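PDB 5IM3: ribonucleoside-diphosphate reductase from Pseudomonas aeruginosa, which probably catalyses the reduction of ribonucleoside diphosphates to 2'-deoxyribonucleoside diphosphates for DNA synthesis, using thioredoxin as reductant, and is an allosteric enzyme that binds dATP. Local coordinates for residues A[467-472]-A[556-561]; A[661-666]-A[774-779]. All coordinates share one frame; numbering follows the deposited sequence.

Both contacts belong to the ten-stranded alpha-beta barrel, at places well apart: their centres lie 30 Å from each other and their nearest atoms about 19 Å, without touching. Contact 1 lies farther out, about 25 Å from the centre of the chain, is partly buried and packs beside strand 482-487; contact 2 is central, about 7 Å from that centre, and starts from strand 659-663. The two strands are joined through the intervening strands of one mixed sheet, among them 373-377 and 600-608, which carry the Cys373-Cys602 disulfide, consistent with the redox-active cysteine pair of class I reductases. Neither contact borders the bound dATP molecules.

Contact 1 of 2, residues A[467-472]-A[556-561]; sequences LRKNTG and FETGHP
Arg468 lays its guanidinium flat on the imidazole of His560, a residue within the ST turn, where Thr558 OG1 accepts from His560 N, that follows helix 544-558 in the alpha-beta barrel. The planes are 22° apart and the group centres 4.1 Å, with NH1 of Arg468 shifted toward the rim of the ring, 3.6 Å from His560 CE1. Bends at chi2 and chi3 fold the arginine chain back over the ring, its CG near His560 CB, while NH1 is also bonded to the carbonyl of Met481. The ring is steadied from its own side: His560 ND1 donates to Thr558 O at 3.2 Å, approaching from above the carbonyl plane.

Packing is also close at Thr558, whose CB lies 3.5 Å from Arg468 O and whose CG2 meets the backbone of Arg468.

Contact thins out toward the more exposed side. Lys469 meets Thr558 CG2 with its CA, and more distantly with its CG; the rest of its side chain runs on along Lys550 and Met554 of helix 544-558. Its NZ stays 5.2 Å from Glu557 OE1, so any attraction there is probably weak, and its ion pair with Glu466 is likewise long and weak.

No direct hydrogen bond joins the two segments; a water does so instead. It accepts from Arg468 N at 3.0 Å and donates to Thr558 OG1 at 3.1 Å, the same oxygen that takes the His560 N bond and is bonded to Met554 O.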
loop_
_atom_site.group_PDB
_atom_site.type_symbol
_atom_site.label_atom_id
_atom_site.label_comp_id
_atom_site.label_asym_id
_atom_site.label_seq_id
_atom_site.Cartn_x
_atom_site.Cartn_y
_atom_site.Cartn_z
ATOM N N LEU A 467 21.233 14.550 -0.343
ATOM C CA LEU A 467 21.910 14.869 -1.595
ATOM C C LEU A 467 21.885 13.724 -2.602
ATOM O O LEU A 467 22.053 13.975 -3.798
ATOM C CB LEU A 467 23.358 15.274 -1.312
ATOM C CG LEU A 467 23.573 16.659 -0.697
ATOM C CD1 LEU A 467 25.024 16.844 -0.276
ATOM C CD2 LEU A 467 23.163 17.750 -1.679
ATOM N N ARG A 468 21.681 12.480 -2.162
ATOM C CA ARG A 468 21.746 11.333 -3.061
ATOM C C ARG A 468 20.382 10.697 -3.325
ATOM O O ARG A 468 20.317 9.572 -3.828
ATOM C CB ARG A 468 22.721 10.293 -2.511
ATOM C CG ARG A 468 24.173 10.778 -2.451
ATOM C CD ARG A 468 24.758 11.006 -3.840
ATOM N NE ARG A 468 24.768 9.779 -4.633
ATOM C CZ ARG A 468 25.820 8.980 -4.786
ATOM N NH1 ARG A 468 26.984 9.271 -4.215
ATOM N NH2 ARG A 468 25.711 7.886 -5.527
ATOM N N LYS A 469 19.291 11.395 -3.012
ATOM C CA LYS A 469 17.970 10.911 -3.397
ATOM C C LYS A 469 17.845 10.878 -4.915
ATOM O O LYS A 469 18.387 11.732 -5.619
ATOM C CB LYS A 469 16.875 11.802 -2.804
ATOM C CG LYS A 469 16.539 11.518 -1.346
ATOM C CD LYS A 469 15.240 12.213 -0.945
ATOM C CE LYS A 469 14.720 11.701 0.389
ATOM N NZ LYS A 469 13.395 12.285 0.770
ATOM N N ASN A 470 17.121 9.877 -5.422
ATOM C CA ASN A 470 16.956 9.744 -6.867
ATOM C C ASN A 470 16.021 10.813 -7.424
ATOM O O ASN A 470 16.214 11.285 -8.551
ATOM C CB ASN A 470 16.422 8.354 -7.209
ATOM C CG ASN A 470 17.183 7.249 -6.508
ATOM O OD1 ASN A 470 16.599 6.449 -5.775
ATOM N ND2 ASN A 470 18.493 7.197 -6.728
ATOM N N THR A 471 15.005 11.201 -6.661
ATOM C CA THR A 471 14.004 12.159 -7.104
ATOM C C THR A 471 14.133 13.464 -6.326
ATOM O O THR A 471 14.922 13.582 -5.383
ATOM C CB THR A 471 12.595 11.579 -6.935
ATOM O OG1 THR A 471 12.360 11.291 -5.550
ATOM C CG2 THR A 471 12.445 10.300 -7.753
ATOM N N GLY A 472 13.337 14.452 -6.737
ATOM C CA GLY A 472 13.324 15.756 -6.100
ATOM C C GLY A 472 14.082 16.801 -6.901
ATOM O O GLY A 472 14.616 16.549 -7.986
ATOM N N PHE A 556 19.810 3.901 4.201
ATOM C CA PHE A 556 19.108 2.739 3.662
ATOM C C PHE A 556 18.580 3.007 2.258
ATOM O O PHE A 556 18.705 2.157 1.368
ATOM C CB PHE A 556 17.961 2.343 4.589
ATOM C CG PHE A 556 17.013 1.336 3.989
ATOM C CD1 PHE A 556 17.406 0.022 3.792
ATOM C CD2 PHE A 556 15.727 1.705 3.627
ATOM C CE1 PHE A 556 16.535 -0.905 3.239
ATOM C CE2 PHE A 556 14.852 0.785 3.076
ATOM C CZ PHE A 556 15.257 -0.522 2.882
ATOM N N GLU A 557 17.979 4.181 2.042
ATOM C CA GLU A 557 17.317 4.467 0.772
ATOM C C GLU A 557 18.303 4.865 -0.318
ATOM O O GLU A 557 18.109 4.510 -1.486
ATOM C CB GLU A 557 16.282 5.575 0.957
ATOM C CG GLU A 557 15.103 5.188 1.827
ATOM C CD GLU A 557 14.071 6.297 1.928
ATOM O OE1 GLU A 557 14.028 7.159 1.023
ATOM O OE2 GLU A 557 13.306 6.306 2.915
ATOM N N THR A 558 19.350 5.615 0.030
ATOM C CA THR A 558 20.284 6.138 -0.959
ATOM C C THR A 558 21.701 5.600 -0.820
ATOM O O THR A 558 22.507 5.799 -1.737
ATOM C CB THR A 558 20.339 7.673 -0.885
ATOM O OG1 THR A 558 21.103 8.074 0.259
ATOM C CG2 THR A 558 18.937 8.266 -0.784
ATOM N N GLY A 559 22.032 4.928 0.281
ATOM C CA GLY A 559 23.394 4.503 0.534
ATOM C C GLY A 559 24.288 5.567 1.133
ATOM O O GLY A 559 25.475 5.297 1.370
ATOM N N HIS A 560 23.761 6.760 1.390
ATOM C CA HIS A 560 24.563 7.889 1.832
ATOM C C HIS A 560 23.699 8.770 2.720
ATOM O O HIS A 560 22.467 8.729 2.628
ATOM C CB HIS A 560 25.094 8.693 0.637
ATOM C CG HIS A 560 25.925 7.885 -0.310
ATOM N ND1 HIS A 560 25.378 7.165 -1.351
ATOM C CD2 HIS A 560 27.262 7.678 -0.370
ATOM C CE1 HIS A 560 26.344 6.551 -2.012
ATOM N NE2 HIS A 560 27.496 6.846 -1.436
ATOM N N PRO A 561 24.315 9.582 3.599
ATOM C CA PRO A 561 25.759 9.630 3.865
ATOM C C PRO A 561 26.234 8.491 4.756
ATOM O O PRO A 561 25.455 7.973 5.560
ATOM C CB PRO A 561 25.947 10.982 4.579
ATOM C CG PRO A 561 24.679 11.739 4.354
ATOM C CD PRO A 561 23.612 10.702 4.244
HETATM O O HOH W 1 21.376 11.127 0.457
#

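Contact 2 of 2, residues A[661-666]-A[774-779]; sequences GIMGFQ and TIANIT
The peptide group linking Ile775 to Ala776 presents one face to the thioether of Met663: SD stands over its plane, toward the Ala776 side, 3.8 Å from Ala776 CA. At the edge of the same group, Thr779 OG1 donates to Ile775 O, lying in the carbonyl plane on a lone pair at 2.8 Å. That carbonyl also takes the helical bond from Thr779 N, so two donors grip it beside the sulfur.

Met663 CG sits between the backbone N and the carbonyl carbon (chi1 56°), and the extended chain beyond it reaches the helix. Its CE and the Thr779 hydroxyl meet tip to tip, CE 3.5 Å from OG1, and SD rests 3.9 Å from Ile775 CG1 and 4.1 Å from Ala776 CB. The contact is buried and has no hydrogen bond across it; the thioether packs on apolar and polar helix atoms alike.

Strand 661-663 and helix 774-779 run at 47°, their axes 10.0 Å apart, a spacing this one long side chain bridges. Gly664, with positive phi, occupies the N-cap position of helix 665-672. Strand 659-663 pairs in parallel with strand 600-608, Met354 of strand 353-355 touches Met663, Ile775 and Thr779, and helix 297-307 packs against Thr774, Asn777 and Ile778.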
loop_
_atom_site.group_PDB
_atom_site.type_symbol
_atom_site.label_atom_id
_atom_site.label_comp_id
_atom_site.label_asym_id
_atom_site.label_seq_id
_atom_site.Cartn_x
_atom_site.Cartn_y
_atom_site.Cartn_z
ATOM N N GLY A 661 47.609 -2.564 5.430
ATOM C CA GLY A 661 46.392 -3.292 5.678
ATOM C C GLY A 661 46.566 -4.791 5.538
ATOM O O GLY A 661 47.685 -5.324 5.546
ATOM N N ILE A 662 45.432 -5.487 5.406
ATOM C CA ILE A 662 45.410 -6.937 5.262
ATOM C C ILE A 662 44.382 -7.329 4.210
ATOM O O ILE A 662 43.449 -6.581 3.902
ATOM C CB ILE A 662 45.089 -7.649 6.596
ATOM C CG1 ILE A 662 43.763 -7.134 7.172
ATOM C CG2 ILE A 662 46.227 -7.449 7.590
ATOM C CD1 ILE A 662 43.242 -7.949 8.343
ATOM N N MET A 663 44.562 -8.530 3.664
ATOM C CA MET A 663 43.585 -9.132 2.769
ATOM C C MET A 663 43.681 -10.645 2.888
ATOM O O MET A 663 44.630 -11.189 3.461
ATOM C CB MET A 663 43.781 -8.673 1.316
ATOM C CG MET A 663 45.168 -8.913 0.746
ATOM S SD MET A 663 45.263 -8.447 -0.997
ATOM C CE MET A 663 46.983 -8.785 -1.346
ATOM N N GLY A 664 42.674 -11.325 2.341
ATOM C CA GLY A 664 42.578 -12.762 2.484
ATOM C C GLY A 664 42.089 -13.220 3.838
ATOM O O GLY A 664 42.319 -14.375 4.209
ATOM N N PHE A 665 41.411 -12.349 4.589
ATOM C CA PHE A 665 40.968 -12.709 5.933
ATOM C C PHE A 665 39.954 -13.844 5.889
ATOM O O PHE A 665 40.078 -14.834 6.619
ATOM C CB PHE A 665 40.375 -11.487 6.635
ATOM C CG PHE A 665 39.996 -11.737 8.067
ATOM C CD1 PHE A 665 40.934 -11.607 9.079
ATOM C CD2 PHE A 665 38.705 -12.113 8.401
ATOM C CE1 PHE A 665 40.590 -11.840 10.395
ATOM C CE2 PHE A 665 38.356 -12.350 9.716
ATOM C CZ PHE A 665 39.301 -12.210 10.714
ATOM N N GLN A 666 38.935 -13.717 5.037
ATOM C CA GLN A 666 37.933 -14.771 4.926
ATOM C C GLN A 666 38.576 -16.085 4.506
ATOM O O GLN A 666 38.256 -17.146 5.053
ATOM C CB GLN A 666 36.845 -14.352 3.936
ATOM C CG GLN A 666 35.849 -15.447 3.562
ATOM C CD GLN A 666 34.909 -15.809 4.697
ATOM O OE1 GLN A 666 33.765 -15.361 4.734
ATOM N NE2 GLN A 666 35.388 -16.628 5.624
ATOM N N THR A 774 41.389 -4.891 -6.606
ATOM C CA THR A 774 42.271 -5.369 -7.665
ATOM C C THR A 774 43.360 -6.287 -7.115
ATOM O O THR A 774 43.601 -7.370 -7.662
ATOM C CB THR A 774 42.886 -4.184 -8.407
ATOM O OG1 THR A 774 41.843 -3.374 -8.959
ATOM C CG2 THR A 774 43.794 -4.664 -9.533
ATOM N N ILE A 775 44.029 -5.876 -6.033
ATOM C CA ILE A 775 45.210 -6.606 -5.580
ATOM C C ILE A 775 44.850 -7.942 -4.936
ATOM O O ILE A 775 45.684 -8.854 -4.909
ATOM C CB ILE A 775 46.054 -5.745 -4.617
ATOM C CG1 ILE A 775 45.255 -5.359 -3.371
ATOM C CG2 ILE A 775 46.564 -4.499 -5.338
ATOM C CD1 ILE A 775 46.065 -4.565 -2.357
ATOM N N ALA A 776 43.634 -8.087 -4.407
ATOM C CA ALA A 776 43.176 -9.403 -3.978
ATOM C C ALA A 776 42.946 -10.314 -5.177
ATOM O O ALA A 776 43.290 -11.500 -5.140
ATOM C CB ALA A 776 41.900 -9.275 -3.144
ATOM N N ASN A 777 42.372 -9.772 -6.255
ATOM C CA ASN A 777 42.226 -10.543 -7.485
ATOM C C ASN A 777 43.582 -10.911 -8.071
ATOM O O ASN A 777 43.754 -12.008 -8.614
ATOM C CB ASN A 777 41.410 -9.752 -8.508
ATOM C CG ASN A 777 39.949 -9.641 -8.132
ATOM O OD1 ASN A 777 39.552 -9.981 -7.015
ATOM N ND2 ASN A 777 39.136 -9.163 -9.064
ATOM N N ILE A 778 44.555 -10.000 -7.987
ATOM C CA ILE A 778 45.885 -10.295 -8.511
ATOM C C ILE A 778 46.505 -11.457 -7.745
ATOM O O ILE A 778 47.115 -12.354 -8.336
ATOM C CB ILE A 778 46.776 -9.040 -8.459
ATOM C CG1 ILE A 778 46.238 -7.968 -9.412
ATOM C CG2 ILE A 778 48.222 -9.385 -8.820
ATOM C CD1 ILE A 778 46.918 -6.624 -9.274
ATOM N N THR A 779 46.354 -11.463 -6.424
ATOM C CA THR A 779 46.942 -12.488 -5.575
ATOM C C THR A 779 46.026 -13.687 -5.360
ATOM O O THR A 779 46.475 -14.697 -4.809
ATOM C CB THR A 779 47.322 -11.891 -4.215
ATOM O OG1 THR A 779 46.160 -11.326 -3.598
ATOM C CG2 THR A 779 48.389 -10.809 -4.383
#